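Local coordinates for copper homeostasis operon regulatory protein (Thermus thermophilus, PDB 3AAI) that probably binds operator DNA as a copper-sensing transcriptional repressor and controls genes of copper homeostasis, at residues Arg32-Asp36 / Glu37-Cys41. Residues are numbered along the deposited sequence; the frame is centred on the assembly and turned at random.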
loop_
_atom_site.group_PDB
_atom_site.type_symbol
_atom_site.label_atom_id
_atom_site.label_comp_id
_atom_site.label_asym_id
_atom_site.label_seq_id
_atom_site.Cartn_x
_atom_site.Cartn_y
_atom_site.Cartn_z
ATOM N N ARG A 32 -19.656 -15.333 4.089
ATOM C CA ARG A 32 -21.031 -15.491 4.567
ATOM C C ARG A 32 -21.776 -14.159 4.491
ATOM O O ARG A 32 -22.956 -14.117 4.147
ATOM C CB ARG A 32 -21.065 -16.004 6.013
ATOM C CG ARG A 32 -22.374 -16.702 6.369
ATOM C CD ARG A 32 -22.409 -17.174 7.811
ATOM N NE ARG A 32 -22.916 -16.133 8.692
ATOM C CZ ARG A 32 -24.188 -16.015 9.049
ATOM N NH1 ARG A 32 -25.089 -16.886 8.614
ATOM N NH2 ARG A 32 -24.562 -15.009 9.822
HETATM N N MSE A 33 -21.080 -13.075 4.820
HETATM C CA MSE A 33 -21.667 -11.741 4.773
HETATM C C MSE A 33 -22.161 -11.429 3.360
HETATM O O MSE A 33 -23.257 -10.904 3.178
HETATM C CB MSE A 33 -20.635 -10.690 5.183
HETATM C CG MSE A 33 -20.231 -10.755 6.650
HETATM SE SE MSE A 33 -18.790 -9.540 7.060
HETATM C CE MSE A 33 -19.822 -7.913 7.282
ATOM N N LEU A 34 -21.342 -11.753 2.366
ATOM C CA LEU A 34 -21.701 -11.506 0.977
ATOM C C LEU A 34 -22.793 -12.441 0.480
ATOM O O LEU A 34 -23.607 -12.052 -0.354
ATOM C CB LEU A 34 -20.464 -11.619 0.079
ATOM C CG LEU A 34 -19.497 -10.440 0.232
ATOM C CD1 LEU A 34 -18.208 -10.720 -0.499
ATOM C CD2 LEU A 34 -20.155 -9.179 -0.297
ATOM N N GLU A 35 -22.826 -13.665 0.995
ATOM C CA GLU A 35 -23.845 -14.617 0.572
ATOM C C GLU A 35 -25.196 -14.209 1.134
ATOM O O GLU A 35 -26.185 -14.923 0.999
ATOM C CB GLU A 35 -23.476 -16.031 1.020
ATOM C CG GLU A 35 -22.156 -16.504 0.427
ATOM C CD GLU A 35 -21.795 -17.919 0.836
ATOM O OE1 GLU A 35 -21.859 -18.220 2.044
ATOM O OE2 GLU A 35 -21.437 -18.724 -0.047
ATOM N N ASP A 36 -25.218 -13.050 1.778
ATOM C CA ASP A 36 -26.444 -12.507 2.336
ATOM C C ASP A 36 -26.901 -11.430 1.358
ATOM O O ASP A 36 -26.107 -10.597 0.929
ATOM C CB ASP A 36 -26.176 -11.897 3.712
ATOM C CG ASP A 36 -27.405 -11.239 4.310
ATOM O OD1 ASP A 36 -27.322 -10.772 5.465
ATOM O OD2 ASP A 36 -28.452 -11.186 3.626
ATOM N N GLU A 37 -28.176 -11.459 0.995
ATOM C CA GLU A 37 -28.712 -10.488 0.056
ATOM C C GLU A 37 -28.513 -9.057 0.549
ATOM O O GLU A 37 -28.209 -8.158 -0.235
ATOM C CB GLU A 37 -30.192 -10.784 -0.195
ATOM C CG GLU A 37 -30.419 -12.189 -0.755
ATOM C CD GLU A 37 -31.863 -12.466 -1.118
ATOM O OE1 GLU A 37 -32.146 -13.578 -1.619
ATOM O OE2 GLU A 37 -32.714 -11.578 -0.908
ATOM N N LYS A 38 -28.667 -8.853 1.852
ATOM C CA LYS A 38 -28.488 -7.534 2.447
ATOM C C LYS A 38 -27.061 -7.455 2.981
ATOM O O LYS A 38 -26.647 -8.296 3.778
ATOM C CB LYS A 38 -29.496 -7.336 3.579
ATOM C CG LYS A 38 -30.930 -7.644 3.170
ATOM C CD LYS A 38 -31.356 -6.791 1.982
ATOM C CE LYS A 38 -32.752 -7.156 1.502
ATOM N NZ LYS A 38 -33.214 -6.240 0.423
ATOM N N VAL A 39 -26.313 -6.448 2.540
ATOM C CA VAL A 39 -24.923 -6.296 2.957
ATOM C C VAL A 39 -24.530 -4.900 3.438
ATOM O O VAL A 39 -24.943 -3.887 2.872
ATOM C CB VAL A 39 -23.967 -6.677 1.801
ATOM C CG1 VAL A 39 -22.517 -6.554 2.253
ATOM C CG2 VAL A 39 -24.267 -8.088 1.326
ATOM N N TYR A 40 -23.715 -4.864 4.487
ATOM C CA TYR A 40 -23.217 -3.614 5.052
ATOM C C TYR A 40 -21.837 -3.354 4.446
ATOM O O TYR A 40 -20.817 -3.774 4.994
ATOM C CB TYR A 40 -23.116 -3.739 6.575
ATOM C CG TYR A 40 -24.464 -3.780 7.262
ATOM C CD1 TYR A 40 -25.196 -2.610 7.466
ATOM C CD2 TYR A 40 -25.025 -4.988 7.674
ATOM C CE1 TYR A 40 -26.455 -2.641 8.057
ATOM C CE2 TYR A 40 -26.287 -5.031 8.267
ATOM C CZ TYR A 40 -26.994 -3.851 8.455
ATOM O OH TYR A 40 -28.241 -3.878 9.036
ATOM N N CYS A 41 -21.820 -2.671 3.306
ATOM C CA CYS A 41 -20.583 -2.363 2.590
ATOM C C CYS A 41 -19.417 -1.923 3.460
ATOM O O CYS A 41 -18.308 -2.432 3.320
ATOM C CB CYS A 41 -20.842 -1.293 1.530
ATOM S SG CYS A 41 -21.808 -1.880 0.140
#
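Asp36 and Lys38 meet where the chain turns between helix 10-34 and helix 41-69. The Asp36 carboxylate folds forward over the next two residues because chi1 is 177°, which sets CG beside the residue's own carbonyl carbon. One hydrogen bond results: Lys38 N donates to Asp36 OD2 over 2.9 Å, with an N-H...O angle of 153°. The donor stands well above the carboxylate plane, 65° out of it. Glu37 N is also close to Asp36 OD2, at 2.7 Å, but its angle is too poor for a bond. This aspartate side chain accepting the N-H two residues on is the pattern of an Asx turn.

Val39 lies on the inner side of the turn. Val39 CG1 is anti to the backbone N and approaches Leu34 CD2 at 4.4 Å, a loose apolar contact. That torsion leaves Val39 CG2 beside the N, where it meets two carbonyl oxygens, Asp36 O at 3.1 Å and Met33 O at 3.5 Å, as close carbon-oxygen approaches and not hydrogen bonds. Met33, modelled as selenomethionine, and Val39 both pack on Val44 of helix 41-69, joining the hairpin's two helices near their connection.

Lys38 and Val39 pair in an antiparallel ladder with a strand of the second subunit, and Glu35 forms a salt bridge with Arg17 of that subunit. The bond to Asp36 OD2 occupies the Lys38 N-H and, together with apolar contacts of Val39 to Leu34 and Val44, probably helps fix the turn.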